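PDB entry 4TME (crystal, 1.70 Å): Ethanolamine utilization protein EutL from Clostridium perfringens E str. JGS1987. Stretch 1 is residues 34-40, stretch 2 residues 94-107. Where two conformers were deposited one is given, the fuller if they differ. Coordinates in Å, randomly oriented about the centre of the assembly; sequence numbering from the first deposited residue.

Stretch 1 34-40: KSLGLIT
Stretch 2, residues 94-107: EVRSGLNATLDFID

Residues 35-40 form a β-strand and residues 94-106 an α-helix that packs along one face of it. Their axes approach to 7.8 Å and run nearly parallel, N to C, at a signed crossing angle of -21°. Strand phi/psi values range from -144 to -111° and from 129 to 155°; those of the helix cluster near -63/-42. The register is set by Gly37 and Val95, whose CA atoms are 5.5 Å apart. The helix carries i to i-4 bonds from Gly98 N to Glu94 O (2.9 Å) through Asp107 N to Leu103 O (3.1 Å), the latter donated by the first residue to leave helical geometry (-95/20). No hydrogen bond joins the two stretches, so the 326 Å² they bury, both sides summed, rests on van der Waals packing.

Strand alternation decides which residues meet the helix. Ser35 and Ile39 direct CA-to-CB toward it, and a CB on Gly37 would do the same, whereas Leu36, Leu38 and Thr40 point away. Leu36 and Leu38 (both chi1 m, chi2 t) therefore keep their side chains at least 5.8 Å from the helix.

The closest packing is at Gly37. Val95, with chi1 t (169°), brings CG1 to 3.3 Å from Gly37 CA and CG2 to 3.7 Å from Ser35 CB, so its two methyl groups straddle successive helix-facing positions of the strand. Leu99, one turn later with chi1 m and chi2 t, places CD1 3.7 Å from Gly37 CA. The absence of a side chain makes this approach possible: an ideal CB on Gly37 would lie 2.6 Å from Val95 CG1 and 2.9 Å from Leu99 CD1, both clashes. Ser35, chi1 m in the conformer given, has its backbone O 3.5 Å from Val95 CG2, closer than the side-chain contact, and makes no hydrogen bond to the helix.

Farther along, Ile39 has the largest covered area, 80 Å². Its chi1 t (-171°) and chi2 t (168°) extend the chain so that CD1 reaches several helix residues: Thr102 CG2 at 3.7 Å, Ile106 CD1 at 4.0 Å and Leu103 CD2 at 4.2 Å. Nearer the backbone, Ile39 CB lies 4.4 Å from Leu99 CD2. Leu103 and Ile106 share the m, t rotamer of Leu99; Leu103 starts sideways, but its end comes nearer the strand.

Thr102 shows how a polar residue fits this apolar setting. At chi1 m (-57°), OG1 donates to Gly98 O at 2.9 Å, one turn back, satisfying the hydroxyl within the helix while CG2 meets Ile39. Asn100, out of reach of the strand, adopts chi1 -81° and chi2 -65°; its ND2 makes a weak bond to Arg96 O, 2.9 Å long with an N-H...acceptor angle of only 126°. Arg96, all t through chi3, points away from the strand, and Phe105 (chi1 t, chi2 85°) is likewise outside the contact.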

# COMPACT_ATOMS: atom_id res chain seq x y z
N LYS C 34 4.89 -18.53 -24.39
CA LYS C 34 5.85 -19.57 -24.01
C LYS C 34 7.05 -19.02 -23.25
O LYS C 34 7.73 -19.77 -22.55
CB LYS C 34 6.35 -20.32 -25.25
CG LYS C 34 5.26 -20.85 -26.15
CD LYS C 34 4.54 -22.02 -25.51
CE LYS C 34 3.69 -22.75 -26.53
NZ LYS C 34 2.80 -23.76 -25.89
N SER C 35 7.30 -17.73 -23.41
CA SER C 35 8.48 -17.08 -22.86
C SER C 35 8.11 -15.76 -22.23
O SER C 35 7.21 -15.09 -22.73
CB SER C 35 9.51 -16.85 -23.96
OG SER C 35 10.01 -18.09 -24.43
N LEU C 36 8.80 -15.40 -21.15
CA LEU C 36 8.55 -14.14 -20.45
C LEU C 36 9.78 -13.25 -20.40
O LEU C 36 10.89 -13.74 -20.25
CB LEU C 36 8.09 -14.40 -19.01
CG LEU C 36 6.88 -15.32 -18.81
CD1 LEU C 36 6.65 -15.49 -17.30
CD2 LEU C 36 5.66 -14.78 -19.50
N GLY C 37 9.58 -11.94 -20.51
CA GLY C 37 10.62 -10.97 -20.26
C GLY C 37 10.21 -10.16 -19.05
O GLY C 37 9.09 -9.67 -18.98
N LEU C 38 11.12 -10.06 -18.08
CA LEU C 38 10.90 -9.42 -16.79
C LEU C 38 11.71 -8.13 -16.71
O LEU C 38 12.91 -8.13 -17.05
CB LEU C 38 11.33 -10.36 -15.65
CG LEU C 38 10.87 -11.82 -15.60
CD1 LEU C 38 11.60 -12.58 -14.49
CD2 LEU C 38 9.37 -11.91 -15.40
N ILE C 39 11.11 -7.06 -16.20
CA ILE C 39 11.84 -5.81 -16.02
C ILE C 39 11.39 -5.08 -14.76
O ILE C 39 10.20 -5.07 -14.43
CB ILE C 39 11.69 -4.89 -17.26
CG1 ILE C 39 12.63 -3.69 -17.17
CG2 ILE C 39 10.25 -4.47 -17.47
CD1 ILE C 39 12.73 -2.93 -18.51
N THR C 40 12.36 -4.49 -14.06
CA THR C 40 12.07 -3.53 -12.99
C THR C 40 12.84 -2.25 -13.22
O THR C 40 13.89 -2.24 -13.87
CB THR C 40 12.41 -4.06 -11.58
OG1 THR C 40 13.82 -4.22 -11.44
CG2 THR C 40 11.73 -5.40 -11.31
N GLU C 94 11.55 -13.25 -29.46
CA GLU C 94 10.58 -12.15 -29.49
C GLU C 94 10.59 -11.37 -28.17
O GLU C 94 10.54 -10.13 -28.19
CB GLU C 94 9.17 -12.66 -29.80
CG GLU C 94 8.96 -13.06 -31.28
CD GLU C 94 9.19 -11.92 -32.29
OE1 GLU C 94 9.46 -12.21 -33.48
OE2 GLU C 94 9.08 -10.73 -31.91
N VAL C 95 10.64 -12.09 -27.05
CA VAL C 95 10.77 -11.45 -25.75
C VAL C 95 12.00 -10.55 -25.72
O VAL C 95 11.92 -9.39 -25.33
CB VAL C 95 10.84 -12.48 -24.64
CG1 VAL C 95 11.25 -11.84 -23.33
CG2 VAL C 95 9.49 -13.18 -24.52
N ARG C 96 13.13 -11.09 -26.17
CA ARG C 96 14.38 -10.35 -26.19
C ARG C 96 14.23 -9.06 -27.03
O ARG C 96 14.69 -7.99 -26.62
CB ARG C 96 15.46 -11.28 -26.74
CG ARG C 96 16.88 -10.86 -26.71
CD ARG C 96 17.57 -12.00 -27.49
NE ARG C 96 19.02 -12.07 -27.49
CZ ARG C 96 19.80 -11.28 -28.20
NH1 ARG C 96 19.26 -10.29 -28.90
NH2 ARG C 96 21.13 -11.45 -28.17
N SER C 97 13.56 -9.14 -28.17
CA SER C 97 13.35 -7.97 -29.01
C SER C 97 12.47 -6.95 -28.27
O SER C 97 12.74 -5.74 -28.27
CB SER C 97 12.72 -8.39 -30.34
OG SER C 97 12.41 -7.27 -31.14
N GLY C 98 11.45 -7.46 -27.60
CA GLY C 98 10.57 -6.61 -26.81
C GLY C 98 11.29 -5.89 -25.67
O GLY C 98 11.08 -4.69 -25.44
N LEU C 99 12.16 -6.61 -24.95
CA LEU C 99 12.88 -6.01 -23.83
C LEU C 99 13.87 -4.96 -24.34
O LEU C 99 14.02 -3.91 -23.73
CB LEU C 99 13.60 -7.08 -23.01
CG LEU C 99 12.73 -7.98 -22.14
CD1 LEU C 99 13.56 -9.16 -21.60
CD2 LEU C 99 12.10 -7.20 -20.97
N ASN C 100 14.54 -5.22 -25.45
CA ASN C 100 15.46 -4.24 -25.99
C ASN C 100 14.72 -2.94 -26.35
O ASN C 100 15.20 -1.84 -26.06
CB ASN C 100 16.23 -4.80 -27.19
CG ASN C 100 17.42 -5.67 -26.75
OD1 ASN C 100 18.36 -5.16 -26.14
ND2 ASN C 100 17.36 -6.98 -27.03
N ALA C 101 13.51 -3.06 -26.92
CA ALA C 101 12.73 -1.86 -27.25
C ALA C 101 12.30 -1.10 -25.99
O ALA C 101 12.23 0.14 -26.00
CB ALA C 101 11.52 -2.23 -28.11
N THR C 102 11.99 -1.86 -24.94
CA THR C 102 11.58 -1.29 -23.65
C THR C 102 12.74 -0.48 -23.06
O THR C 102 12.59 0.68 -22.67
CB THR C 102 11.17 -2.38 -22.64
OG1 THR C 102 10.11 -3.18 -23.20
CG2 THR C 102 10.65 -1.76 -21.35
N LEU C 103 13.90 -1.11 -23.01
CA LEU C 103 15.07 -0.46 -22.45
C LEU C 103 15.42 0.79 -23.22
O LEU C 103 15.72 1.84 -22.65
CB LEU C 103 16.27 -1.42 -22.50
CG LEU C 103 16.19 -2.60 -21.55
CD1 LEU C 103 17.17 -3.70 -21.97
CD2 LEU C 103 16.50 -2.12 -20.18
N ASP C 104 15.39 0.69 -24.55
CA ASP C 104 15.74 1.85 -25.35
C ASP C 104 14.77 3.00 -25.11
O ASP C 104 15.18 4.17 -25.09
CB ASP C 104 15.80 1.49 -26.82
CG ASP C 104 17.01 0.65 -27.17
OD1 ASP C 104 17.90 0.41 -26.31
OD2 ASP C 104 17.05 0.20 -28.32
N PHE C 105 13.49 2.69 -24.93
CA PHE C 105 12.52 3.75 -24.69
C PHE C 105 12.75 4.41 -23.34
O PHE C 105 12.67 5.64 -23.22
CB PHE C 105 11.08 3.24 -24.76
CG PHE C 105 10.06 4.35 -24.73
CD1 PHE C 105 9.71 5.00 -25.91
CD2 PHE C 105 9.52 4.79 -23.54
CE1 PHE C 105 8.79 6.04 -25.89
CE2 PHE C 105 8.61 5.84 -23.52
CZ PHE C 105 8.26 6.46 -24.70
N ILE C 106 13.05 3.62 -22.32
CA ILE C 106 13.22 4.17 -20.98
C ILE C 106 14.39 5.15 -21.00
O ILE C 106 14.36 6.16 -20.29
CB ILE C 106 13.45 3.06 -19.96
CG1 ILE C 106 12.15 2.25 -19.81
CG2 ILE C 106 13.87 3.62 -18.61
CD1 ILE C 106 12.27 1.04 -18.93
N ASP C 107 15.40 4.85 -21.80
CA ASP C 107 16.56 5.75 -21.86
C ASP C 107 16.49 6.77 -23.01
O ASP C 107 17.50 7.34 -23.38
CB ASP C 107 17.84 4.92 -21.98
CG ASP C 107 19.07 5.66 -21.43
OD1 ASP C 107 18.95 6.40 -20.42
OD2 ASP C 107 20.16 5.51 -22.03